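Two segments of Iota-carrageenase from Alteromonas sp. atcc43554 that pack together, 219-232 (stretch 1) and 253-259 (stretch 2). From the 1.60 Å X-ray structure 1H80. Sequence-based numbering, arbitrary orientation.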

# COMPACT_ATOMS: atom_id res chain seq x y z
N THR A 219 -5.88 -6.20 -4.66
CA THR A 219 -5.98 -7.56 -4.14
C THR A 219 -5.60 -8.61 -5.18
O THR A 219 -6.46 -9.24 -5.78
CB THR A 219 -7.42 -7.80 -3.66
OG1 THR A 219 -8.33 -7.55 -4.74
CG2 THR A 219 -7.75 -6.85 -2.53
N ASP A 220 -4.29 -8.82 -5.36
CA ASP A 220 -3.84 -9.76 -6.38
C ASP A 220 -2.90 -10.89 -5.96
O ASP A 220 -2.17 -11.43 -6.79
CB ASP A 220 -3.18 -9.00 -7.54
CG ASP A 220 -1.95 -8.22 -7.11
OD1 ASP A 220 -1.50 -8.38 -5.95
OD2 ASP A 220 -1.41 -7.46 -7.94
N ASN A 221 -2.92 -11.26 -4.68
CA ASN A 221 -2.08 -12.35 -4.21
C ASN A 221 -2.58 -13.66 -4.83
O ASN A 221 -3.75 -14.01 -4.68
CB ASN A 221 -2.14 -12.45 -2.68
CG ASN A 221 -1.15 -13.45 -2.12
OD1 ASN A 221 -1.04 -14.58 -2.62
ND2 ASN A 221 -0.43 -13.06 -1.08
N LEU A 222 -1.69 -14.38 -5.51
CA LEU A 222 -2.04 -15.64 -6.16
C LEU A 222 -2.73 -16.64 -5.23
O LEU A 222 -3.61 -17.38 -5.66
CB LEU A 222 -0.79 -16.28 -6.77
N LEU A 223 -2.31 -16.67 -3.97
CA LEU A 223 -2.90 -17.59 -3.00
C LEU A 223 -4.41 -17.40 -2.92
O LEU A 223 -5.16 -18.37 -2.80
CB LEU A 223 -2.30 -17.36 -1.61
CG LEU A 223 -0.92 -17.97 -1.32
CD1 LEU A 223 -0.46 -17.54 0.06
CD2 LEU A 223 -1.01 -19.48 -1.41
N MET A 224 -4.85 -16.16 -2.99
CA MET A 224 -6.28 -15.88 -2.91
C MET A 224 -7.02 -16.40 -4.12
O MET A 224 -8.20 -16.73 -4.04
CB MET A 224 -6.51 -14.38 -2.75
CG MET A 224 -5.79 -13.82 -1.53
SD MET A 224 -6.36 -12.19 -1.09
CE MET A 224 -5.94 -11.27 -2.56
N LYS A 225 -6.33 -16.48 -5.25
CA LYS A 225 -6.94 -16.98 -6.47
C LYS A 225 -7.11 -18.50 -6.35
O LYS A 225 -8.17 -19.04 -6.67
CB LYS A 225 -6.07 -16.65 -7.68
CG LYS A 225 -6.66 -17.11 -9.00
CD LYS A 225 -5.77 -16.70 -10.16
CE LYS A 225 -6.38 -17.11 -11.49
NZ LYS A 225 -5.55 -16.67 -12.65
N ASN A 226 -6.07 -19.16 -5.88
CA ASN A 226 -6.08 -20.61 -5.73
C ASN A 226 -7.09 -21.09 -4.68
O ASN A 226 -7.83 -22.04 -4.91
CB ASN A 226 -4.69 -21.12 -5.35
CG ASN A 226 -3.63 -20.70 -6.35
OD1 ASN A 226 -3.83 -20.77 -7.56
ND2 ASN A 226 -2.47 -20.27 -5.84
N TYR A 227 -7.12 -20.42 -3.53
CA TYR A 227 -8.03 -20.78 -2.45
C TYR A 227 -9.42 -20.17 -2.58
O TYR A 227 -10.36 -20.62 -1.92
CB TYR A 227 -7.45 -20.38 -1.09
CG TYR A 227 -6.30 -21.24 -0.63
CD1 TYR A 227 -5.03 -21.11 -1.18
CD2 TYR A 227 -6.49 -22.21 0.35
CE1 TYR A 227 -3.97 -21.92 -0.77
CE2 TYR A 227 -5.44 -23.03 0.77
CZ TYR A 227 -4.19 -22.88 0.20
OH TYR A 227 -3.15 -23.69 0.61
N LYS A 228 -9.54 -19.14 -3.41
CA LYS A 228 -10.81 -18.45 -3.59
C LYS A 228 -11.27 -17.93 -2.23
O LYS A 228 -12.44 -18.02 -1.85
CB LYS A 228 -11.86 -19.39 -4.18
CG LYS A 228 -11.51 -19.85 -5.59
CD LYS A 228 -12.55 -20.80 -6.15
CE LYS A 228 -12.23 -21.18 -7.59
NZ LYS A 228 -12.24 -19.99 -8.49
N GLN A 229 -10.30 -17.37 -1.50
CA GLN A 229 -10.54 -16.81 -0.18
C GLN A 229 -9.69 -15.56 -0.03
O GLN A 229 -8.63 -15.45 -0.64
CB GLN A 229 -10.16 -17.81 0.91
CG GLN A 229 -10.89 -19.13 0.80
CD GLN A 229 -10.39 -20.16 1.79
OE1 GLN A 229 -9.22 -20.14 2.17
NE2 GLN A 229 -11.27 -21.08 2.18
N GLY A 230 -10.16 -14.63 0.79
CA GLY A 230 -9.41 -13.41 0.99
C GLY A 230 -10.20 -12.18 0.62
O GLY A 230 -11.43 -12.15 0.77
N GLY A 231 -9.50 -11.17 0.12
CA GLY A 231 -10.16 -9.93 -0.26
C GLY A 231 -10.36 -9.05 0.95
O GLY A 231 -10.06 -9.45 2.08
N ILE A 232 -10.87 -7.84 0.73
CA ILE A 232 -11.09 -6.91 1.82
C ILE A 232 -12.55 -6.49 1.92
O ILE A 232 -13.23 -6.35 0.91
CB ILE A 232 -10.18 -5.65 1.67
CG1 ILE A 232 -10.63 -4.80 0.48
CG2 ILE A 232 -8.73 -6.08 1.47
CD1 ILE A 232 -9.78 -3.54 0.28
N PRO A 253 -9.20 -4.64 -7.93
CA PRO A 253 -9.59 -5.96 -7.45
C PRO A 253 -9.03 -7.17 -8.19
O PRO A 253 -9.07 -8.28 -7.66
CB PRO A 253 -11.11 -5.90 -7.52
CG PRO A 253 -11.33 -5.11 -8.77
CD PRO A 253 -10.32 -3.99 -8.65
N HIS A 254 -8.50 -6.95 -9.39
CA HIS A 254 -7.98 -8.06 -10.17
C HIS A 254 -9.06 -9.13 -10.31
O HIS A 254 -10.09 -8.88 -10.93
CB HIS A 254 -6.71 -8.63 -9.53
CG HIS A 254 -5.49 -7.79 -9.74
ND1 HIS A 254 -4.45 -8.19 -10.54
CD2 HIS A 254 -5.17 -6.56 -9.28
CE1 HIS A 254 -3.53 -7.23 -10.57
NE2 HIS A 254 -3.95 -6.23 -9.82
N PHE A 255 -8.85 -10.29 -9.71
CA PHE A 255 -9.79 -11.41 -9.78
C PHE A 255 -10.67 -11.56 -8.54
O PHE A 255 -11.61 -12.36 -8.52
CB PHE A 255 -9.00 -12.70 -9.96
CG PHE A 255 -7.99 -12.93 -8.87
CD1 PHE A 255 -8.39 -13.33 -7.60
CD2 PHE A 255 -6.64 -12.67 -9.09
CE1 PHE A 255 -7.47 -13.46 -6.56
CE2 PHE A 255 -5.71 -12.80 -8.06
CZ PHE A 255 -6.13 -13.19 -6.79
N MET A 256 -10.37 -10.79 -7.50
CA MET A 256 -11.08 -10.89 -6.23
C MET A 256 -12.36 -10.09 -6.05
O MET A 256 -12.45 -8.93 -6.45
CB MET A 256 -10.11 -10.55 -5.10
CG MET A 256 -10.70 -10.53 -3.69
SD MET A 256 -11.36 -12.11 -3.14
CE MET A 256 -9.99 -13.17 -3.54
N LYS A 257 -13.35 -10.72 -5.43
CA LYS A 257 -14.61 -10.06 -5.13
C LYS A 257 -14.48 -9.49 -3.72
O LYS A 257 -14.51 -10.23 -2.73
CB LYS A 257 -15.76 -11.06 -5.17
CG LYS A 257 -17.09 -10.45 -4.76
CD LYS A 257 -18.23 -11.44 -4.93
CE LYS A 257 -19.56 -10.81 -4.53
NZ LYS A 257 -20.71 -11.72 -4.79
N ASN A 258 -14.30 -8.18 -3.64
CA ASN A 258 -14.14 -7.50 -2.36
C ASN A 258 -15.44 -6.88 -1.88
O ASN A 258 -16.42 -6.82 -2.63
CB ASN A 258 -13.07 -6.42 -2.49
CG ASN A 258 -11.72 -6.98 -2.87
OD1 ASN A 258 -11.02 -7.57 -2.04
ND2 ASN A 258 -11.35 -6.82 -4.13
N GLY A 259 -15.43 -6.41 -0.64
CA GLY A 259 -16.60 -5.79 -0.05
C GLY A 259 -16.63 -4.28 -0.08
O GLY A 259 -16.13 -3.64 -1.01

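Which polar interactions tie the two stretches together most firmly? They gather around N258, whose carboxamide bridges both ends of stretch 1. Its OD1 accepts a hydrogen bond from the backbone N of I232 at 2.8 Å, while its ND2 donates to T219 OG1 at 3.2 Å with a nearly straight N-H...O angle of 164°. An amide side chain suits this role because it offers an acceptor and a donor on one planar group. One residue further on, the backbone joins directly: G259 N donates to I232 O at 2.7 Å, at an angle of 171°. I232 is therefore held through both its NH and its carbonyl, the first by a side chain and the second by the main chain. The chains draw near at two places, where T219 CA lies 5.2 Å from P253 CA and G231 CA lies 5.1 Å from N258 CA; stretch 1 brings a short helix and the beginning of a strand, while stretch 2 has no regular helix or strand.

How does T219 take part at the other end? Its CA-to-CB bond points toward stretch 2, and the p rotamer places OG1 where it can act in both senses. The hydroxyl receives the N258 amide hydrogen and passes its own to P253 O, a weak bond at 3.1 Å between T219 OG1 and that oxygen. P253 O also accepts from M256 N within stretch 2, at 2.8 Å, closing the type II' turn that runs from P253 to M256.

What do the aromatic rings of the turn meet? F255, with the largest area covered by the other stretch, settles against the first turn of the helix, beside M224 and K225. K225 CB lies over one face, 3.7 Å from the F255 ring centroid, in a CH-pi contact; the rest of the extended lysine leads away, so the ring meets the aliphatic base of the chain rather than its charge. T219 O lies over the opposite face, 4.1 Å from F255 CZ, and N221 O sits at the ring edge, 3.3 Å from F255 CZ, where the ring's weakly positive hydrogens favor an oxygen. H254 makes a similar CH-pi contact: D220 CB lies 3.3 Å from its ring centroid, almost directly over the face. The helix that supports F255 is itself capped by N221, whose OD1 accepts from L223 N at 2.8 Å.

How is the space between the helix and the glycines filled? The CA-to-CB bond of M256 points toward stretch 1, and the side chain curls through two successive p torsions after a t chi1, bringing its CE to 3.8 Å from M224 CB. M224 CB also packs 4.0 Å from F255 CE1, so F255 and M256 both press on M224. G231 CA lies 3.5 Å from M256 CG and 3.1 Å from N258 OD1. A CB there would clash with both of those atoms, and the backbone angles by themselves already call for glycine.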